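Glucanase (Clostridium thermocellum, PDB 5GXX) probably hydrolyses internal beta-1,4 linkages of cellulose as a family 9 endoglucanase associated with the cellulosome. Local coordinates at residues Y18-A23 against H382-A387; S82-H87 against G431-N436; M271-W276 against F310-Y315; V286-G291 against K333-Y338. The protein carries 1 engineered substitution. All coordinates share one frame; numbering follows the deposited sequence.

Contact 1 (Y18-A23 against H382-A387); sequences YECQQA and HVLYGA
One methyl group of Leu384 does the touching here: its CD1 lies 3.7 Å from Cys20 CB and 4.0 Å from Cys20 SG. Leu384 projects across to the other segment because its CG stands opposite the backbone N (chi1 -172°), while the branch of Cys20 keeps SG beside its own N. The two segments together bury about 118 Å², and at 7.1 Å between the CA atoms of Cys20 and Leu384 the backbones stand too far apart to pair, and side chains fill the gap. Gln21 only skirts this patch, its OE1 4.4 Å from Leu384 CD1; that oxygen is bonded to His363 and its NE2 to Ala51 O, so the amide is held by other partners. Phe17 of helix 7-20 adds a further surface against Leu384. In the (alpha/alpha)6 barrel characteristic of family 9 catalytic domains, this joins the C-terminal end of helix 7-20 to the long loop between helices 364-367 and 412-429. That loop is bent twice at the contact: Leu384 centres an inverse gamma turn and begins a type II turn closed by Ala387 N to Leu384 O (3.3 Å), with Gly386 at a positive phi of 89°. On the looser flank, Val383 and Tyr385 are partly exposed and make no close contact with 18-23; Val383 CG1 sits 3.4 Å above the centre of the Tyr385 ring.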
loop_
_atom_site.group_PDB
_atom_site.type_symbol
_atom_site.label_atom_id
_atom_site.label_comp_id
_atom_site.label_asym_id
_atom_site.label_seq_id
_atom_site.Cartn_x
_atom_site.Cartn_y
_atom_site.Cartn_z
ATOM N N TYR A 18 8.239 -41.519 -3.119
ATOM C CA TYR A 18 6.926 -41.443 -3.764
ATOM C C TYR A 18 5.797 -41.158 -2.776
ATOM O O TYR A 18 4.814 -40.498 -3.133
ATOM C CB TYR A 18 6.647 -42.684 -4.606
ATOM C CG TYR A 18 7.553 -42.719 -5.811
ATOM C CD1 TYR A 18 7.236 -41.989 -6.957
ATOM C CD2 TYR A 18 8.758 -43.425 -5.785
ATOM C CE1 TYR A 18 8.093 -41.963 -8.045
ATOM C CE2 TYR A 18 9.614 -43.422 -6.878
ATOM C CZ TYR A 18 9.274 -42.687 -7.999
ATOM O OH TYR A 18 10.085 -42.692 -9.110
ATOM N N GLU A 19 5.917 -41.602 -1.526
ATOM C CA GLU A 19 4.899 -41.249 -0.526
ATOM C C GLU A 19 4.901 -39.756 -0.188
ATOM O O GLU A 19 3.873 -39.170 0.166
ATOM C CB GLU A 19 5.084 -42.082 0.742
ATOM C CG GLU A 19 4.729 -43.531 0.458
ATOM C CD GLU A 19 5.022 -44.496 1.602
ATOM O OE1 GLU A 19 4.845 -44.151 2.778
ATOM O OE2 GLU A 19 5.432 -45.623 1.281
ATOM N N CYS A 20 6.065 -39.122 -0.285
ATOM C CA CYS A 20 6.153 -37.668 -0.129
ATOM C C CYS A 20 5.430 -36.921 -1.262
ATOM O O CYS A 20 5.060 -35.755 -1.103
ATOM C CB CYS A 20 7.618 -37.250 -0.126
ATOM S SG CYS A 20 8.551 -37.899 1.260
ATOM N N GLN A 21 5.237 -37.601 -2.392
ATOM C CA GLN A 21 4.658 -36.991 -3.589
ATOM C C GLN A 21 3.157 -37.206 -3.704
ATOM O O GLN A 21 2.529 -36.717 -4.649
ATOM C CB GLN A 21 5.316 -37.561 -4.848
ATOM C CG GLN A 21 6.820 -37.329 -4.937
ATOM C CD GLN A 21 7.172 -35.862 -5.007
ATOM O OE1 GLN A 21 7.476 -35.248 -3.995
ATOM N NE2 GLN A 21 7.059 -35.278 -6.198
ATOM N N GLN A 22 2.579 -37.955 -2.771
ATOM C CA GLN A 22 1.178 -38.334 -2.918
ATOM C C GLN A 22 0.195 -37.180 -2.772
ATOM O O GLN A 22 0.278 -36.391 -1.827
ATOM C CB GLN A 22 0.807 -39.463 -1.957
ATOM C CG GLN A 22 1.446 -40.783 -2.342
ATOM C CD GLN A 22 1.164 -41.877 -1.324
ATOM O OE1 GLN A 22 0.789 -41.605 -0.177
ATOM N NE2 GLN A 22 1.405 -43.131 -1.731
ATOM N N ALA A 23 -0.719 -37.097 -3.734
ATOM C CA ALA A 23 -1.821 -36.152 -3.632
ATOM C C ALA A 23 -2.967 -36.797 -2.861
ATOM O O ALA A 23 -3.038 -38.024 -2.736
ATOM C CB ALA A 23 -2.251 -35.707 -5.019
ATOM N N HIS A 382 11.573 -30.402 6.648
ATOM C CA HIS A 382 11.351 -31.840 6.463
ATOM C C HIS A 382 12.436 -32.505 5.649
ATOM O O HIS A 382 13.096 -31.847 4.852
ATOM C CB HIS A 382 9.998 -32.108 5.811
ATOM C CG HIS A 382 8.903 -31.300 6.429
ATOM N ND1 HIS A 382 8.549 -31.448 7.753
ATOM C CD2 HIS A 382 8.146 -30.290 5.935
ATOM C CE1 HIS A 382 7.614 -30.558 8.046
ATOM N NE2 HIS A 382 7.327 -29.867 6.954
ATOM N N VAL A 383 12.592 -33.812 5.854
ATOM C CA VAL A 383 13.604 -34.581 5.125
ATOM C C VAL A 383 12.941 -35.304 3.966
ATOM O O VAL A 383 12.101 -36.174 4.179
ATOM C CB VAL A 383 14.287 -35.636 6.008
ATOM C CG1 VAL A 383 15.408 -36.347 5.247
ATOM C CG2 VAL A 383 14.856 -34.961 7.237
ATOM N N LEU A 384 13.310 -34.934 2.745
ATOM C CA LEU A 384 12.751 -35.577 1.548
ATOM C C LEU A 384 13.532 -36.865 1.232
ATOM O O LEU A 384 14.211 -37.010 0.198
ATOM C CB LEU A 384 12.776 -34.598 0.359
ATOM C CG LEU A 384 12.050 -35.041 -0.914
ATOM C CD1 LEU A 384 10.524 -35.024 -0.780
ATOM C CD2 LEU A 384 12.460 -34.096 -2.049
ATOM N N TYR A 385 13.398 -37.840 2.123
ATOM C CA TYR A 385 14.205 -39.047 1.994
ATOM C C TYR A 385 14.071 -39.677 0.628
ATOM O O TYR A 385 12.959 -39.884 0.089
ATOM C CB TYR A 385 13.840 -40.132 3.015
ATOM C CG TYR A 385 14.280 -39.860 4.431
ATOM C CD1 TYR A 385 15.614 -40.031 4.818
ATOM C CD2 TYR A 385 13.351 -39.468 5.391
ATOM C CE1 TYR A 385 16.008 -39.800 6.129
ATOM C CE2 TYR A 385 13.745 -39.241 6.707
ATOM C CZ TYR A 385 15.069 -39.402 7.070
ATOM O OH TYR A 385 15.430 -39.168 8.377
ATOM N N GLY A 386 15.241 -40.045 0.110
ATOM C CA GLY A 386 15.269 -40.833 -1.110
ATOM C C GLY A 386 15.284 -40.091 -2.430
ATOM O O GLY A 386 15.451 -40.712 -3.477
ATOM N N ALA A 387 15.060 -38.780 -2.404
ATOM C CA ALA A 387 15.010 -38.017 -3.645
ATOM C C ALA A 387 16.376 -37.919 -4.306
ATOM O O ALA A 387 17.305 -37.382 -3.703
ATOM C CB ALA A 387 14.454 -36.614 -3.379
#

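Contact 2 (S82-H87 against G431-N436); sequences SGQRLH and GTPLAN
Ser82 presents its backbone carbonyl to the ring of Pro433 where the turn at 82-84 and the irregular segment 431-436 pass closest, the CA atoms of Ser82 and Thr432 lying 6.0 Å apart. The CB-CG-CD edge of the proline ring lies against that oxygen: CG comes to 3.2 Å of Ser82 O, and CD and CB stand only slightly farther off. The same oxygen accepts a bond from Gln84 NE2 at 3.1 Å, with an N-H...O angle of 159°; the acceptor lies nearly in the amide plane of Gln84, whereas the donor is tilted 30° from the plane of the carbonyl. A bend at chi2 (-52°) folds the glutamine back far enough to make this bond, and its NE2 then also packs 3.7 Å from Pro433 CB. In addition, Gln84 N donates to Ser82 OG at 3.3 Å, and that hydroxyl has a second partner in Ile79 O. Gln12 of helix 7-20 touches both Gln84 and Pro433 and holds Leu434 N through OE1, so this helix borders the contact. Bonding of Ser82 OG to the N two residues on defines an ST turn, placed here just ahead of helix 85-101 and packed against the loop that leaves helix 412-429 of the family 9 (alpha/alpha)6 barrel.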
loop_
_atom_site.group_PDB
_atom_site.type_symbol
_atom_site.label_atom_id
_atom_site.label_comp_id
_atom_site.label_asym_id
_atom_site.label_seq_id
_atom_site.Cartn_x
_atom_site.Cartn_y
_atom_site.Cartn_z
ATOM N N SER A 82 15.582 -57.281 1.220
ATOM C CA SER A 82 15.519 -55.837 1.463
ATOM C C SER A 82 14.251 -55.413 2.204
ATOM O O SER A 82 14.209 -54.328 2.785
ATOM C CB SER A 82 15.571 -55.071 0.141
ATOM O OG SER A 82 14.370 -55.252 -0.591
ATOM N N GLY A 83 13.208 -56.237 2.134
ATOM C CA GLY A 83 11.933 -55.942 2.783
ATOM C C GLY A 83 11.136 -54.849 2.091
ATOM O O GLY A 83 10.174 -54.320 2.645
ATOM N N GLN A 84 11.532 -54.504 0.873
ATOM C CA GLN A 84 10.903 -53.383 0.171
ATOM C C GLN A 84 9.844 -53.725 -0.875
ATOM O O GLN A 84 9.198 -52.817 -1.401
ATOM C CB GLN A 84 11.990 -52.502 -0.463
ATOM C CG GLN A 84 12.975 -51.987 0.599
ATOM C CD GLN A 84 12.273 -51.316 1.760
ATOM O OE1 GLN A 84 11.469 -50.408 1.556
ATOM N NE2 GLN A 84 12.555 -51.765 2.987
ATOM N N ARG A 85 9.660 -55.005 -1.200
ATOM C CA ARG A 85 8.692 -55.386 -2.226
ATOM C C ARG A 85 7.281 -54.844 -1.991
ATOM O O ARG A 85 6.690 -54.266 -2.907
ATOM C CB ARG A 85 8.611 -56.899 -2.412
ATOM C CG ARG A 85 7.755 -57.233 -3.626
ATOM C CD ARG A 85 7.645 -58.732 -3.836
ATOM N NE ARG A 85 6.961 -59.019 -5.092
ATOM C CZ ARG A 85 7.109 -60.147 -5.780
ATOM N NH1 ARG A 85 7.909 -61.107 -5.334
ATOM N NH2 ARG A 85 6.460 -60.314 -6.924
ATOM N N LEU A 86 6.743 -55.014 -0.786
ATOM C CA LEU A 86 5.381 -54.575 -0.526
ATOM C C LEU A 86 5.275 -53.052 -0.548
ATOM O O LEU A 86 4.271 -52.509 -1.018
ATOM C CB LEU A 86 4.839 -55.153 0.790
ATOM C CG LEU A 86 4.558 -56.666 0.785
ATOM C CD1 LEU A 86 4.532 -57.251 2.203
ATOM C CD2 LEU A 86 3.267 -57.003 0.024
ATOM N N HIS A 87 6.297 -52.365 -0.044
ATOM C CA HIS A 87 6.350 -50.903 -0.188
ATOM C C HIS A 87 6.289 -50.450 -1.639
ATOM O O HIS A 87 5.536 -49.524 -1.980
ATOM C CB HIS A 87 7.594 -50.291 0.460
ATOM C CG HIS A 87 7.600 -50.388 1.952
ATOM N ND1 HIS A 87 6.620 -49.828 2.741
ATOM C CD2 HIS A 87 8.452 -51.013 2.798
ATOM C CE1 HIS A 87 6.871 -50.093 4.011
ATOM N NE2 HIS A 87 7.985 -50.802 4.074
ATOM N N GLY A 431 22.054 -56.193 1.976
ATOM C CA GLY A 431 21.970 -54.969 2.752
ATOM C C GLY A 431 20.704 -55.087 3.583
ATOM O O GLY A 431 19.733 -55.737 3.168
ATOM N N THR A 432 20.731 -54.452 4.751
ATOM C CA THR A 432 19.604 -54.400 5.682
ATOM C C THR A 432 18.964 -53.008 5.648
ATOM O O THR A 432 19.647 -51.995 5.772
ATOM C CB THR A 432 20.064 -54.724 7.116
ATOM O OG1 THR A 432 20.935 -55.864 7.104
ATOM C CG2 THR A 432 18.868 -55.023 8.009
ATOM N N PRO A 433 17.635 -52.937 5.496
ATOM C CA PRO A 433 17.013 -51.607 5.553
ATOM C C PRO A 433 17.048 -51.027 6.975
ATOM O O PRO A 433 17.259 -51.776 7.929
ATOM C CB PRO A 433 15.580 -51.890 5.094
ATOM C CG PRO A 433 15.338 -53.309 5.546
ATOM C CD PRO A 433 16.644 -54.006 5.285
ATOM N N LEU A 434 16.882 -49.714 7.124
ATOM C CA LEU A 434 16.798 -49.071 8.439
ATOM C C LEU A 434 15.560 -49.491 9.219
ATOM O O LEU A 434 14.443 -49.325 8.745
ATOM C CB LEU A 434 16.746 -47.547 8.308
ATOM C CG LEU A 434 17.966 -46.743 7.871
ATOM C CD1 LEU A 434 17.705 -45.293 8.288
ATOM C CD2 LEU A 434 19.201 -47.312 8.556
ATOM N N ALA A 435 15.757 -49.991 10.436
ATOM C CA ALA A 435 14.650 -50.526 11.235
ATOM C C ALA A 435 13.585 -49.516 11.644
ATOM O O ALA A 435 12.390 -49.825 11.637
ATOM C CB ALA A 435 15.182 -51.255 12.485
ATOM N N ASN A 436 13.985 -48.312 12.025
ATOM C CA ASN A 436 12.984 -47.443 12.631
ATOM C C ASN A 436 12.584 -46.313 11.674
ATOM O O ASN A 436 12.447 -45.159 12.067
ATOM C CB ASN A 436 13.467 -46.932 14.004
ATOM C CG ASN A 436 13.997 -48.047 14.919
ATOM O OD1 ASN A 436 13.267 -48.969 15.307
ATOM N ND2 ASN A 436 15.276 -47.948 15.284
#

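Contact 3 (M271-W276 against F310-Y315); sequences MHLDWW and FLAFVY
Leu273 on helix 263-276 fits its two methyls against Ala312 and Tyr315 of helix 301-318, a helix-helix interface within the (alpha/alpha)6 barrel expected of family 9 catalytic domains. The local axes approach to 11.0 Å and run at 128° between their N-to-C directions, roughly opposed yet well short of antiparallel. All five touching residues are buried. The leucine spans this gap with CG opposite its carbonyl carbon (chi1 -68°) and divides its branches: Leu273 CD2 rests 4.0 Å from Ala312 CB, and Leu273 CD1 lies 3.8 Å from Tyr315 CB. Because the alanine is small, Leu273 CD2 comes within 4.1 Å of Ala312 CA. For Tyr315 the opposite choice holds, CG lying opposite the backbone N, which carries the ring toward helix 263-276; there its OH bonds to His266 and Gln270 of that helix, about two turns and one turn before Leu273. His272 provides the remaining touch, its NE2 4.2 Å from Leu311 CD2, the two side chains meeting nearly at right angles. The imidazole has a polar partner in Tyr239 O through ND1, and its ring meets that of Tyr250. The nearest approach of the interface is Leu273 CD1 to Tyr315 CD2, 3.7 Å, the methyl coming obliquely to the ring.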
loop_
_atom_site.group_PDB
_atom_site.type_symbol
_atom_site.label_atom_id
_atom_site.label_comp_id
_atom_site.label_asym_id
_atom_site.label_seq_id
_atom_site.Cartn_x
_atom_site.Cartn_y
_atom_site.Cartn_z
ATOM N N MET A 271 24.560 -50.963 -29.654
ATOM C CA MET A 271 24.971 -49.653 -30.167
ATOM C C MET A 271 24.630 -48.547 -29.150
ATOM O O MET A 271 25.479 -47.707 -28.775
ATOM C CB MET A 271 24.281 -49.381 -31.511
ATOM C CG MET A 271 24.636 -48.040 -32.139
ATOM S SD MET A 271 23.803 -47.810 -33.729
ATOM C CE MET A 271 23.861 -49.461 -34.428
ATOM N N HIS A 272 23.396 -48.585 -28.659
ATOM C CA HIS A 272 22.897 -47.618 -27.686
ATOM C C HIS A 272 23.704 -47.678 -26.384
ATOM O O HIS A 272 24.217 -46.652 -25.888
ATOM C CB HIS A 272 21.408 -47.893 -27.419
ATOM C CG HIS A 272 20.854 -47.218 -26.198
ATOM N ND1 HIS A 272 20.671 -45.853 -26.106
ATOM C CD2 HIS A 272 20.457 -47.726 -25.003
ATOM C CE1 HIS A 272 20.222 -45.551 -24.897
ATOM N NE2 HIS A 272 20.060 -46.668 -24.216
ATOM N N LEU A 273 23.851 -48.883 -25.840
ATOM C CA LEU A 273 24.588 -48.999 -24.582
ATOM C C LEU A 273 26.073 -48.689 -24.757
ATOM O O LEU A 273 26.680 -48.045 -23.895
ATOM C CB LEU A 273 24.369 -50.345 -23.884
ATOM C CG LEU A 273 22.955 -50.552 -23.344
ATOM C CD1 LEU A 273 22.733 -52.010 -22.946
ATOM C CD2 LEU A 273 22.573 -49.582 -22.229
ATOM N N ASP A 274 26.652 -49.109 -25.885
ATOM C CA ASP A 274 28.065 -48.805 -26.117
ATOM C C ASP A 274 28.279 -47.290 -26.106
ATOM O O ASP A 274 29.271 -46.808 -25.575
ATOM C CB ASP A 274 28.541 -49.388 -27.451
ATOM C CG ASP A 274 28.827 -50.886 -27.377
ATOM O OD1 ASP A 274 28.646 -51.510 -26.305
ATOM O OD2 ASP A 274 29.286 -51.405 -28.411
ATOM N N TRP A 275 27.350 -46.546 -26.700
ATOM C CA TRP A 275 27.450 -45.093 -26.742
ATOM C C TRP A 275 27.486 -44.466 -25.356
ATOM O O TRP A 275 28.099 -43.423 -25.187
ATOM C CB TRP A 275 26.328 -44.501 -27.604
ATOM C CG TRP A 275 26.365 -43.008 -27.791
ATOM C CD1 TRP A 275 27.119 -42.298 -28.681
ATOM C CD2 TRP A 275 25.617 -42.045 -27.041
ATOM N NE1 TRP A 275 26.902 -40.939 -28.515
ATOM C CE2 TRP A 275 25.968 -40.766 -27.526
ATOM C CE3 TRP A 275 24.673 -42.143 -26.012
ATOM C CZ2 TRP A 275 25.395 -39.599 -27.026
ATOM C CZ3 TRP A 275 24.099 -40.986 -25.518
ATOM C CH2 TRP A 275 24.464 -39.730 -26.030
ATOM N N TRP A 276 26.821 -45.109 -24.406
ATOM C CA TRP A 276 26.799 -44.680 -23.017
ATOM C C TRP A 276 28.037 -45.095 -22.207
ATOM O O TRP A 276 28.292 -44.503 -21.160
ATOM C CB TRP A 276 25.534 -45.233 -22.358
ATOM C CG TRP A 276 24.367 -44.341 -22.601
ATOM C CD1 TRP A 276 23.472 -44.393 -23.646
ATOM C CD2 TRP A 276 23.989 -43.220 -21.802
ATOM N NE1 TRP A 276 22.555 -43.367 -23.527
ATOM C CE2 TRP A 276 22.855 -42.633 -22.402
ATOM C CE3 TRP A 276 24.484 -42.677 -20.604
ATOM C CZ2 TRP A 276 22.229 -41.503 -21.856
ATOM C CZ3 TRP A 276 23.851 -41.573 -20.055
ATOM C CH2 TRP A 276 22.733 -40.992 -20.686
ATOM N N PHE A 310 19.795 -48.916 -15.167
ATOM C CA PHE A 310 18.768 -49.962 -15.144
ATOM C C PHE A 310 18.683 -50.716 -16.455
ATOM O O PHE A 310 18.688 -51.946 -16.443
ATOM C CB PHE A 310 17.419 -49.359 -14.751
ATOM C CG PHE A 310 16.301 -50.368 -14.633
ATOM C CD1 PHE A 310 16.462 -51.513 -13.857
ATOM C CD2 PHE A 310 15.095 -50.161 -15.283
ATOM C CE1 PHE A 310 15.440 -52.436 -13.723
ATOM C CE2 PHE A 310 14.059 -51.090 -15.165
ATOM C CZ PHE A 310 14.229 -52.229 -14.379
ATOM N N LEU A 311 18.625 -50.007 -17.577
ATOM C CA LEU A 311 18.573 -50.690 -18.869
ATOM C C LEU A 311 19.782 -51.585 -19.107
ATOM O O LEU A 311 19.644 -52.696 -19.636
ATOM C CB LEU A 311 18.497 -49.681 -20.007
ATOM C CG LEU A 311 17.096 -49.301 -20.492
ATOM C CD1 LEU A 311 16.266 -48.634 -19.401
ATOM C CD2 LEU A 311 17.163 -48.410 -21.726
ATOM N N ALA A 312 20.960 -51.094 -18.708
ATOM C CA ALA A 312 22.205 -51.845 -18.864
ATOM C C ALA A 312 22.214 -53.113 -18.014
ATOM O O ALA A 312 22.631 -54.167 -18.509
ATOM C CB ALA A 312 23.414 -50.952 -18.565
ATOM N N PHE A 313 21.720 -53.035 -16.779
ATOM C CA PHE A 313 21.611 -54.227 -15.937
ATOM C C PHE A 313 20.660 -55.240 -16.586
ATOM O O PHE A 313 20.965 -56.434 -16.646
ATOM C CB PHE A 313 21.079 -53.892 -14.533
ATOM C CG PHE A 313 22.086 -53.301 -13.565
ATOM C CD1 PHE A 313 23.360 -53.837 -13.371
ATOM C CD2 PHE A 313 21.704 -52.231 -12.768
ATOM C CE1 PHE A 313 24.245 -53.281 -12.450
ATOM C CE2 PHE A 313 22.556 -51.685 -11.805
ATOM C CZ PHE A 313 23.836 -52.210 -11.641
ATOM N N VAL A 314 19.489 -54.780 -17.028
ATOM C CA VAL A 314 18.493 -55.683 -17.607
ATOM C C VAL A 314 19.061 -56.356 -18.858
ATOM O O VAL A 314 18.925 -57.566 -19.045
ATOM C CB VAL A 314 17.157 -54.963 -17.904
ATOM C CG1 VAL A 314 16.219 -55.881 -18.708
ATOM C CG2 VAL A 314 16.451 -54.523 -16.629
ATOM N N TYR A 315 19.744 -55.585 -19.698
ATOM C CA TYR A 315 20.305 -56.133 -20.916
ATOM C C TYR A 315 21.438 -57.112 -20.600
ATOM O O TYR A 315 21.468 -58.228 -21.126
ATOM C CB TYR A 315 20.761 -55.037 -21.883
ATOM C CG TYR A 315 21.173 -55.658 -23.201
ATOM C CD1 TYR A 315 20.220 -56.281 -24.028
ATOM C CD2 TYR A 315 22.514 -55.656 -23.609
ATOM C CE1 TYR A 315 20.588 -56.901 -25.205
ATOM C CE2 TYR A 315 22.889 -56.263 -24.812
ATOM C CZ TYR A 315 21.920 -56.871 -25.599
ATOM O OH TYR A 315 22.257 -57.477 -26.789
#

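Contact 4 (V286-G291 against K333-Y338)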
loop_
_atom_site.group_PDB
_atom_site.type_symbol
_atom_site.label_atom_id
_atom_site.label_comp_id
_atom_site.label_asym_id
_atom_site.label_seq_id
_atom_site.Cartn_x
_atom_site.Cartn_y
_atom_site.Cartn_z
ATOM N N VAL A 286 28.473 -40.453 -25.269
ATOM C CA VAL A 286 27.923 -39.461 -24.353
ATOM C C VAL A 286 29.050 -38.690 -23.641
ATOM O O VAL A 286 30.146 -39.210 -23.399
ATOM C CB VAL A 286 26.991 -40.146 -23.339
ATOM C CG1 VAL A 286 27.772 -41.049 -22.402
ATOM C CG2 VAL A 286 26.144 -39.138 -22.565
ATOM N N ALA A 287 28.824 -37.420 -23.324
ATOM C CA ALA A 287 29.809 -36.696 -22.524
ATOM C C ALA A 287 29.947 -37.380 -21.173
ATOM O O ALA A 287 28.983 -37.888 -20.604
ATOM C CB ALA A 287 29.391 -35.241 -22.300
ATOM N N TYR A 288 31.174 -37.372 -20.666
ATOM C CA TYR A 288 31.434 -37.871 -19.324
ATOM C C TYR A 288 32.061 -36.771 -18.484
ATOM O O TYR A 288 32.951 -36.043 -18.938
ATOM C CB TYR A 288 32.419 -39.042 -19.355
ATOM C CG TYR A 288 31.761 -40.393 -19.339
ATOM C CD1 TYR A 288 31.321 -41.009 -20.511
ATOM C CD2 TYR A 288 31.536 -41.027 -18.123
ATOM C CE1 TYR A 288 30.715 -42.261 -20.471
ATOM C CE2 TYR A 288 30.904 -42.257 -18.074
ATOM C CZ TYR A 288 30.512 -42.882 -19.244
ATOM O OH TYR A 288 29.882 -44.107 -19.140
ATOM N N THR A 289 31.620 -36.648 -17.242
ATOM C CA THR A 289 32.411 -35.815 -16.316
ATOM C C THR A 289 33.751 -36.493 -15.998
ATOM O O THR A 289 33.876 -37.720 -16.100
ATOM C CB THR A 289 31.691 -35.523 -14.978
ATOM O OG1 THR A 289 31.700 -36.713 -14.173
ATOM C CG2 THR A 289 30.256 -35.096 -15.208
ATOM N N PRO A 290 34.759 -35.688 -15.618
ATOM C CA PRO A 290 36.038 -36.300 -15.254
ATOM C C PRO A 290 35.884 -37.264 -14.088
ATOM O O PRO A 290 36.627 -38.249 -14.012
ATOM C CB PRO A 290 36.900 -35.098 -14.878
ATOM C CG PRO A 290 36.370 -33.970 -15.726
ATOM C CD PRO A 290 34.863 -34.214 -15.686
ATOM N N GLY A 291 34.896 -37.001 -13.242
ATOM C CA GLY A 291 34.581 -37.858 -12.100
ATOM C C GLY A 291 33.843 -39.149 -12.418
ATOM O O GLY A 291 33.596 -39.938 -11.501
ATOM N N LYS A 333 26.764 -50.083 -12.614
ATOM C CA LYS A 333 27.088 -49.941 -11.193
ATOM C C LYS A 333 27.867 -48.647 -10.974
ATOM O O LYS A 333 27.677 -47.989 -9.948
ATOM C CB LYS A 333 27.846 -51.169 -10.651
ATOM C CG LYS A 333 28.147 -51.087 -9.152
ATOM C CD LYS A 333 28.742 -52.395 -8.630
ATOM C CE LYS A 333 28.719 -52.420 -7.107
ATOM N NZ LYS A 333 29.794 -51.538 -6.545
ATOM N N SER A 334 28.697 -48.268 -11.945
ATOM C CA SER A 334 29.474 -47.047 -11.791
ATOM C C SER A 334 28.576 -45.815 -11.707
ATOM O O SER A 334 28.883 -44.855 -11.003
ATOM C CB SER A 334 30.515 -46.886 -12.906
ATOM O OG SER A 334 29.931 -46.443 -14.111
ATOM N N GLN A 335 27.465 -45.849 -12.443
ATOM C CA GLN A 335 26.575 -44.684 -12.414
ATOM C C GLN A 335 25.754 -44.607 -11.132
ATOM O O GLN A 335 25.582 -43.532 -10.559
ATOM C CB GLN A 335 25.636 -44.664 -13.625
ATOM C CG GLN A 335 26.398 -44.654 -14.950
ATOM C CD GLN A 335 27.391 -43.515 -15.050
ATOM O OE1 GLN A 335 27.005 -42.351 -15.168
ATOM N NE2 GLN A 335 28.671 -43.849 -15.027
ATOM N N ILE A 336 25.256 -45.748 -10.672
ATOM C CA ILE A 336 24.561 -45.751 -9.397
ATOM C C ILE A 336 25.504 -45.332 -8.265
ATOM O O ILE A 336 25.149 -44.514 -7.419
ATOM C CB ILE A 336 23.912 -47.134 -9.107
ATOM C CG1 ILE A 336 22.910 -47.535 -10.208
ATOM C CG2 ILE A 336 23.300 -47.140 -7.692
ATOM C CD1 ILE A 336 21.844 -46.483 -10.520
ATOM N N ASP A 337 26.721 -45.887 -8.283
ATOM C CA ASP A 337 27.656 -45.575 -7.191
ATOM C C ASP A 337 28.040 -44.103 -7.194
ATOM O O ASP A 337 28.189 -43.501 -6.132
ATOM C CB ASP A 337 28.912 -46.465 -7.203
ATOM C CG ASP A 337 28.610 -47.917 -6.829
ATOM O OD1 ASP A 337 27.484 -48.213 -6.373
ATOM O OD2 ASP A 337 29.519 -48.760 -7.036
ATOM N N TYR A 338 28.149 -43.501 -8.382
ATOM C CA TYR A 338 28.392 -42.062 -8.450
ATOM C C TYR A 338 27.292 -41.303 -7.720
ATOM O O TYR A 338 27.558 -40.443 -6.889
ATOM C CB TYR A 338 28.509 -41.575 -9.902
ATOM C CG TYR A 338 28.908 -40.121 -10.029
ATOM C CD1 TYR A 338 28.037 -39.108 -9.651
ATOM C CD2 TYR A 338 30.172 -39.752 -10.476
ATOM C CE1 TYR A 338 28.387 -37.767 -9.748
ATOM C CE2 TYR A 338 30.530 -38.415 -10.583
ATOM C CZ TYR A 338 29.619 -37.426 -10.250
ATOM O OH TYR A 338 29.937 -36.084 -10.287
HETATM O O HOH W 1 31.008 -45.937 -16.643
#
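Ser334 OG is gripped from several directions, and one of them leads across to Tyr288: a water donates to this hydroxyl at 2.8 Å and, more loosely, to Tyr288 OH at 3.3 Å. Gln335 NE2 also donates to Ser334 OG, at 3.0 Å with an angle of 157°, the acceptor lying close to the amide plane, and Phe331 O is a further partner. The neighbouring glutamine can do this because its chain bends at chi2 (-55°), which also sets its NE2 4.1 Å from Tyr288 CE2, with the ring and amide planes 83° apart, close to perpendicular. Bonds to Ala294 N through OE1 and to Gly292 O through NE2 fix the rotation of that amide. Tyr288 OH has a firmer partner in Trp276 O, so the water bridge supplements a bond already made. Farther along the helix the contact passes to Tyr338, whose ring edge faces Gly291: CE2 is 3.5 Å from Gly291 O, which lies near the ring plane. With no side chain, Gly291 can approach this edge closely, and Thr289 OG1 comes to 4.1 Å of the same CE2. Asp396 collects the polar groups around this end, bonding Tyr338 OH and Thr289 OG1 through OD1 and Gly291 N through OD2. The result is a loop between helices 263-276 and 301-318 laid over helix 322-340, a connecting loop packed on a helix of the (alpha/alpha)6 barrel expected for family 9.

In the fold
The contacts form two groups in the catalytic domain. Contacts 3 and 4, with centres about 14 Å apart, touch directly: Trp275 O meets Val286 N, while their helices 301-318 and 322-340 are consecutive. Contacts 1 and 2 have centres about 17 Å apart without touching; contact 1 includes the end region of helix 7-20, which contact 2 borders through Gln12. Between the groups the centres lie about 25 to 29 Å apart. Along the chain, segments of contacts 1 and 2 alternate, as do those of 3 and 4, and the latter pair is nested within loops closed by the former. Contacts 1 and 2 therefore bring the N-terminal region against segments more than 340 residues later, whereas 3 and 4 tie neighbouring elements.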